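Local coordinates for protein transketolase (Campylobacter jejuni, PDB 3L84) that belongs to the transketolase family of thiamine diphosphate-dependent enzymes and is built as a dimer with two domains of the THDP-binding fold and a C-terminal domain, at residues 202-215 with 226-240. Residues are numbered along the deposited sequence; the frame is centred on the assembly and turned at random.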
loop_
_atom_site.group_PDB
_atom_site.type_symbol
_atom_site.label_atom_id
_atom_site.label_comp_id
_atom_site.label_asym_id
_atom_site.label_seq_id
_atom_site.Cartn_x
_atom_site.Cartn_y
_atom_site.Cartn_z
ATOM N N PHE A 202 -22.515 -6.861 3.152
ATOM C CA PHE A 202 -22.264 -6.918 4.593
ATOM C C PHE A 202 -22.898 -8.128 5.272
ATOM O O PHE A 202 -22.337 -8.681 6.219
ATOM C CB PHE A 202 -22.689 -5.612 5.261
ATOM C CG PHE A 202 -21.641 -4.523 5.150
ATOM C CD1 PHE A 202 -21.540 -3.756 4.015
ATOM C CD2 PHE A 202 -20.792 -4.267 6.198
ATOM C CE1 PHE A 202 -20.572 -2.767 3.905
ATOM C CE2 PHE A 202 -19.832 -3.289 6.100
ATOM C CZ PHE A 202 -19.732 -2.532 4.934
ATOM N N GLU A 203 -24.054 -8.570 4.766
ATOM C CA GLU A 203 -24.609 -9.821 5.259
ATOM C C GLU A 203 -23.694 -11.008 4.950
ATOM O O GLU A 203 -23.549 -11.921 5.763
ATOM C CB GLU A 203 -26.026 -10.042 4.701
ATOM C CG GLU A 203 -27.034 -9.052 5.331
ATOM C CD GLU A 203 -28.464 -9.164 4.811
ATOM O OE1 GLU A 203 -29.365 -8.543 5.445
ATOM O OE2 GLU A 203 -28.724 -9.834 3.787
ATOM N N ALA A 204 -22.984 -10.960 3.819
ATOM C CA ALA A 204 -22.023 -12.019 3.462
ATOM C C ALA A 204 -20.858 -12.070 4.449
ATOM O O ALA A 204 -20.241 -13.121 4.642
ATOM C CB ALA A 204 -21.493 -11.814 2.046
ATOM N N GLN A 205 -20.592 -10.944 5.101
ATOM C CA GLN A 205 -19.536 -10.813 6.092
ATOM C C GLN A 205 -20.063 -10.821 7.513
ATOM O O GLN A 205 -19.379 -10.346 8.427
ATOM C CB GLN A 205 -18.726 -9.531 5.851
ATOM C CG GLN A 205 -18.036 -9.512 4.540
ATOM C CD GLN A 205 -17.105 -8.328 4.378
ATOM O OE1 GLN A 205 -17.494 -7.195 4.650
ATOM N NE2 GLN A 205 -15.868 -8.564 3.931
ATOM N N GLY A 206 -21.273 -11.337 7.732
ATOM C CA GLY A 206 -21.774 -11.580 9.069
ATOM C C GLY A 206 -22.318 -10.394 9.825
ATOM O O GLY A 206 -22.386 -10.456 11.048
ATOM N N PHE A 207 -22.738 -9.355 9.111
ATOM C CA PHE A 207 -23.364 -8.199 9.737
ATOM C C PHE A 207 -24.897 -8.286 9.718
ATOM O O PHE A 207 -25.514 -8.898 8.827
ATOM C CB PHE A 207 -23.016 -6.909 8.983
ATOM C CG PHE A 207 -21.620 -6.360 9.249
ATOM C CD1 PHE A 207 -20.484 -7.073 8.908
ATOM C CD2 PHE A 207 -21.447 -5.076 9.762
ATOM C CE1 PHE A 207 -19.216 -6.544 9.145
ATOM C CE2 PHE A 207 -20.210 -4.540 9.968
ATOM C CZ PHE A 207 -19.088 -5.269 9.665
ATOM N N GLU A 208 -25.509 -7.629 10.700
ATOM C CA GLU A 208 -26.916 -7.228 10.608
ATOM C C GLU A 208 -26.987 -5.868 9.934
ATOM O O GLU A 208 -26.205 -4.971 10.295
ATOM C CB GLU A 208 -27.554 -7.129 11.989
ATOM C CG GLU A 208 -29.029 -6.653 11.938
ATOM C CD GLU A 208 -29.777 -6.723 13.259
ATOM O OE1 GLU A 208 -29.185 -6.909 14.343
ATOM O OE2 GLU A 208 -31.023 -6.566 13.215
ATOM N N VAL A 209 -27.902 -5.695 8.984
ATOM C CA VAL A 209 -27.972 -4.487 8.184
ATOM C C VAL A 209 -29.325 -3.784 8.313
ATOM O O VAL A 209 -30.360 -4.396 8.046
ATOM C CB VAL A 209 -27.667 -4.767 6.704
ATOM C CG1 VAL A 209 -27.771 -3.443 5.920
ATOM C CG2 VAL A 209 -26.281 -5.439 6.534
ATOM N N LEU A 210 -29.303 -2.523 8.728
ATOM C CA LEU A 210 -30.501 -1.687 8.858
ATOM C C LEU A 210 -30.406 -0.578 7.832
ATOM O O LEU A 210 -29.309 -0.107 7.541
ATOM C CB LEU A 210 -30.562 -1.092 10.283
ATOM C CG LEU A 210 -30.498 -2.146 11.397
ATOM C CD1 LEU A 210 -30.415 -1.516 12.823
ATOM C CD2 LEU A 210 -31.635 -3.100 11.304
ATOM N N SER A 211 -31.532 -0.131 7.290
ATOM C CA SER A 211 -31.587 0.900 6.270
ATOM C C SER A 211 -32.583 1.961 6.676
ATOM O O SER A 211 -33.775 1.629 6.907
ATOM C CB SER A 211 -32.020 0.295 4.939
ATOM O OG SER A 211 -31.034 -0.644 4.492
ATOM N N ILE A 212 -32.123 3.201 6.813
ATOM C CA ILE A 212 -32.924 4.327 7.309
ATOM C C ILE A 212 -32.783 5.584 6.459
ATOM O O ILE A 212 -31.847 5.717 5.643
ATOM C CB ILE A 212 -32.537 4.719 8.756
ATOM C CG1 ILE A 212 -31.131 5.323 8.849
ATOM C CG2 ILE A 212 -32.692 3.515 9.704
ATOM C CD1 ILE A 212 -30.803 5.881 10.208
ATOM N N ASN A 213 -33.709 6.507 6.708
ATOM C CA ASN A 213 -33.629 7.910 6.310
ATOM C C ASN A 213 -32.816 8.608 7.400
ATOM O O ASN A 213 -33.237 8.740 8.560
ATOM C CB ASN A 213 -35.042 8.502 6.206
ATOM C CG ASN A 213 -35.067 9.973 5.852
ATOM O OD1 ASN A 213 -34.099 10.674 5.973
ATOM N ND2 ASN A 213 -36.241 10.446 5.403
ATOM N N GLY A 214 -31.631 9.065 7.007
ATOM C CA GLY A 214 -30.709 9.730 7.921
ATOM C C GLY A 214 -31.086 11.133 8.329
ATOM O O GLY A 214 -30.315 11.783 9.063
ATOM N N HIS A 215 -32.253 11.618 7.892
ATOM C CA HIS A 215 -32.803 12.900 8.352
ATOM C C HIS A 215 -34.071 12.756 9.162
ATOM O O HIS A 215 -34.719 13.764 9.476
ATOM C CB HIS A 215 -33.011 13.862 7.172
ATOM C CG HIS A 215 -31.761 14.076 6.387
ATOM N ND1 HIS A 215 -30.602 14.553 6.962
ATOM C CD2 HIS A 215 -31.457 13.831 5.092
ATOM C CE1 HIS A 215 -29.644 14.592 6.054
ATOM N NE2 HIS A 215 -30.143 14.172 4.904
ATOM N N GLN A 226 -31.963 -0.658 17.960
ATOM C CA GLN A 226 -31.854 -2.008 17.404
ATOM C C GLN A 226 -30.384 -2.440 17.252
ATOM O O GLN A 226 -30.019 -3.573 17.616
ATOM C CB GLN A 226 -32.544 -2.051 16.053
ATOM C CG GLN A 226 -32.584 -3.407 15.406
ATOM C CD GLN A 226 -33.624 -3.470 14.305
ATOM O OE1 GLN A 226 -34.260 -2.452 13.969
ATOM N NE2 GLN A 226 -33.823 -4.667 13.748
ATOM N N ALA A 227 -29.555 -1.552 16.734
ATOM C CA ALA A 227 -28.133 -1.866 16.544
ATOM C C ALA A 227 -27.454 -2.223 17.868
ATOM O O ALA A 227 -26.650 -3.144 17.902
ATOM C CB ALA A 227 -27.434 -0.705 15.892
ATOM N N LYS A 228 -27.808 -1.517 18.938
ATOM C CA LYS A 228 -27.208 -1.756 20.250
ATOM C C LYS A 228 -27.525 -3.126 20.832
ATOM O O LYS A 228 -26.776 -3.613 21.686
ATOM C CB LYS A 228 -27.587 -0.619 21.208
ATOM C CG LYS A 228 -26.885 0.672 20.830
ATOM C CD LYS A 228 -27.450 1.912 21.406
ATOM C CE LYS A 228 -27.346 1.997 22.888
ATOM N NZ LYS A 228 -28.373 2.995 23.482
ATOM N N LYS A 229 -28.597 -3.747 20.356
ATOM C CA LYS A 229 -29.024 -5.086 20.812
ATOM C C LYS A 229 -28.624 -6.188 19.858
ATOM O O LYS A 229 -28.947 -7.344 20.091
ATOM C CB LYS A 229 -30.549 -5.165 21.037
ATOM C CG LYS A 229 -31.059 -4.205 22.040
ATOM C CD LYS A 229 -32.500 -4.481 22.337
ATOM C CE LYS A 229 -33.411 -4.208 21.166
ATOM N NZ LYS A 229 -34.829 -4.133 21.638
ATOM N N SER A 230 -27.911 -5.840 18.788
ATOM C CA SER A 230 -27.566 -6.817 17.748
ATOM C C SER A 230 -26.644 -7.901 18.326
ATOM O O SER A 230 -25.814 -7.636 19.213
ATOM C CB SER A 230 -26.905 -6.120 16.552
ATOM O OG SER A 230 -26.728 -7.041 15.493
ATOM N N THR A 231 -26.785 -9.115 17.821
ATOM C CA THR A 231 -25.797 -10.166 18.134
ATOM C C THR A 231 -24.682 -10.262 17.061
ATOM O O THR A 231 -23.873 -11.159 17.114
ATOM C CB THR A 231 -26.448 -11.495 18.293
ATOM O OG1 THR A 231 -27.074 -11.813 17.052
ATOM C CG2 THR A 231 -27.465 -11.456 19.470
ATOM N N LYS A 232 -24.673 -9.311 16.121
ATOM C CA LYS A 232 -23.718 -9.229 15.038
ATOM C C LYS A 232 -23.135 -7.828 15.010
ATOM O O LYS A 232 -23.724 -6.892 15.542
ATOM C CB LYS A 232 -24.436 -9.487 13.707
ATOM C CG LYS A 232 -24.941 -10.889 13.548
ATOM C CD LYS A 232 -25.658 -11.051 12.214
ATOM C CE LYS A 232 -26.244 -12.449 12.022
ATOM N NZ LYS A 232 -27.654 -12.343 11.602
ATOM N N PRO A 233 -21.972 -7.658 14.363
ATOM C CA PRO A 233 -21.616 -6.286 13.962
ATOM C C PRO A 233 -22.769 -5.735 13.145
ATOM O O PRO A 233 -23.414 -6.509 12.418
ATOM C CB PRO A 233 -20.314 -6.464 13.144
ATOM C CG PRO A 233 -20.347 -7.906 12.684
ATOM C CD PRO A 233 -21.030 -8.642 13.804
ATOM N N CYS A 234 -23.048 -4.449 13.271
ATOM C CA CYS A 234 -24.225 -3.861 12.642
ATOM C C CYS A 234 -23.889 -2.703 11.757
ATOM O O CYS A 234 -23.151 -1.807 12.179
ATOM C CB CYS A 234 -25.194 -3.425 13.722
ATOM S SG CYS A 234 -26.803 -2.828 13.141
ATOM N N LEU A 235 -24.438 -2.717 10.553
ATOM C CA LEU A 235 -24.341 -1.643 9.591
ATOM C C LEU A 235 -25.671 -0.939 9.521
ATOM O O LEU A 235 -26.686 -1.588 9.305
ATOM C CB LEU A 235 -23.968 -2.175 8.209
ATOM C CG LEU A 235 -24.006 -1.146 7.073
ATOM C CD1 LEU A 235 -22.855 -0.163 7.245
ATOM C CD2 LEU A 235 -23.924 -1.770 5.686
ATOM N N ILE A 236 -25.662 0.370 9.690
ATOM C CA ILE A 236 -26.802 1.228 9.415
ATOM C C ILE A 236 -26.510 1.977 8.122
ATOM O O ILE A 236 -25.586 2.784 8.052
ATOM C CB ILE A 236 -27.076 2.218 10.571
ATOM C CG1 ILE A 236 -27.394 1.432 11.842
ATOM C CG2 ILE A 236 -28.214 3.159 10.206
ATOM C CD1 ILE A 236 -27.480 2.307 13.128
ATOM N N ILE A 237 -27.285 1.689 7.091
ATOM C CA ILE A 237 -27.187 2.413 5.826
ATOM C C ILE A 237 -28.117 3.604 5.930
ATOM O O ILE A 237 -29.353 3.448 5.919
ATOM C CB ILE A 237 -27.588 1.533 4.630
ATOM C CG1 ILE A 237 -26.735 0.259 4.577
ATOM C CG2 ILE A 237 -27.488 2.305 3.323
ATOM C CD1 ILE A 237 -27.118 -0.698 3.434
ATOM N N ALA A 238 -27.532 4.790 6.095
ATOM C CA ALA A 238 -28.340 5.988 6.338
ATOM C C ALA A 238 -28.385 6.826 5.080
ATOM O O ALA A 238 -27.360 7.350 4.643
ATOM C CB ALA A 238 -27.777 6.761 7.503
ATOM N N LYS A 239 -29.540 6.885 4.429
ATOM C CA LYS A 239 -29.666 7.698 3.226
ATOM C C LYS A 239 -29.737 9.169 3.613
ATOM O O LYS A 239 -30.606 9.564 4.383
ATOM C CB LYS A 239 -30.899 7.283 2.456
ATOM C CG LYS A 239 -30.983 7.924 1.087
ATOM C CD LYS A 239 -31.997 7.214 0.188
ATOM C CE LYS A 239 -32.113 7.928 -1.145
ATOM N NZ LYS A 239 -32.504 9.361 -0.954
ATOM N N THR A 240 -28.820 9.981 3.095
ATOM C CA THR A 240 -28.755 11.395 3.453
ATOM C C THR A 240 -28.605 12.219 2.186
ATOM O O THR A 240 -28.361 11.717 1.062
ATOM C CB THR A 240 -27.587 11.752 4.394
ATOM O OG1 THR A 240 -26.373 11.613 3.662
ATOM C CG2 THR A 240 -27.570 10.905 5.598
HETATM O O HOH W 1 -30.636 -6.120 16.664
HETATM O O HOH W 2 -29.230 -9.357 15.994
HETATM O O HOH W 3 -32.822 10.850 3.318
#
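L210 N donates to L235 O at 2.8 Å and L210 O accepts from I237 N at 2.7 Å, both nearly straight bonds. Repeated from E208 N to P233 O through G214 N to K239 O, this exchange sets strands 208-213 and 234-239 parallel, with 20° between their axes. On the face bearing E208, L210 and I212, the carboxylate of E208 reaches the turn after helix 217-228. E208 CG lies anti to the backbone N (chi1 178°) and the chain runs on extended, which carries E208 OE1 to 2.7 Å from S230 OG; two waters donate to OE1, linking it to Q226 O and T231 N. E208 OE2 accepts a weak hydrogen bond from Q226 NE2, the amide plane turned 78° from the carboxylate. Q226 also lies against L210, whose CD1 reaches C234 SG, while I212 CD1 meets I236 CG2 at 3.8 Å.

The other face carries V209 and L235, with I237 CD1 against V209 CG1. L235 CD2 stands over the F202 ring, 3.7 Å from its centroid, a CH-pi contact. F207 is sandwiched: P233 CB lies 3.8 Å from its centroid, almost along the ring normal, F202 CD2 covers the opposite face. A Schellman motif at G206 turns the chain from helix 198-204 into this position, and C164 of helix 158-169 packs on both phenylalanines. C234, I236 and A238 are joined by backbone hydrogen bonds to strand 175-181, leaving 208-213 outermost in this chain's sheet. With helix 217-228 linking the two strands, this is a beta-alpha-beta crossover at the edge of the parallel sheet in the thiamine diphosphate-binding domain.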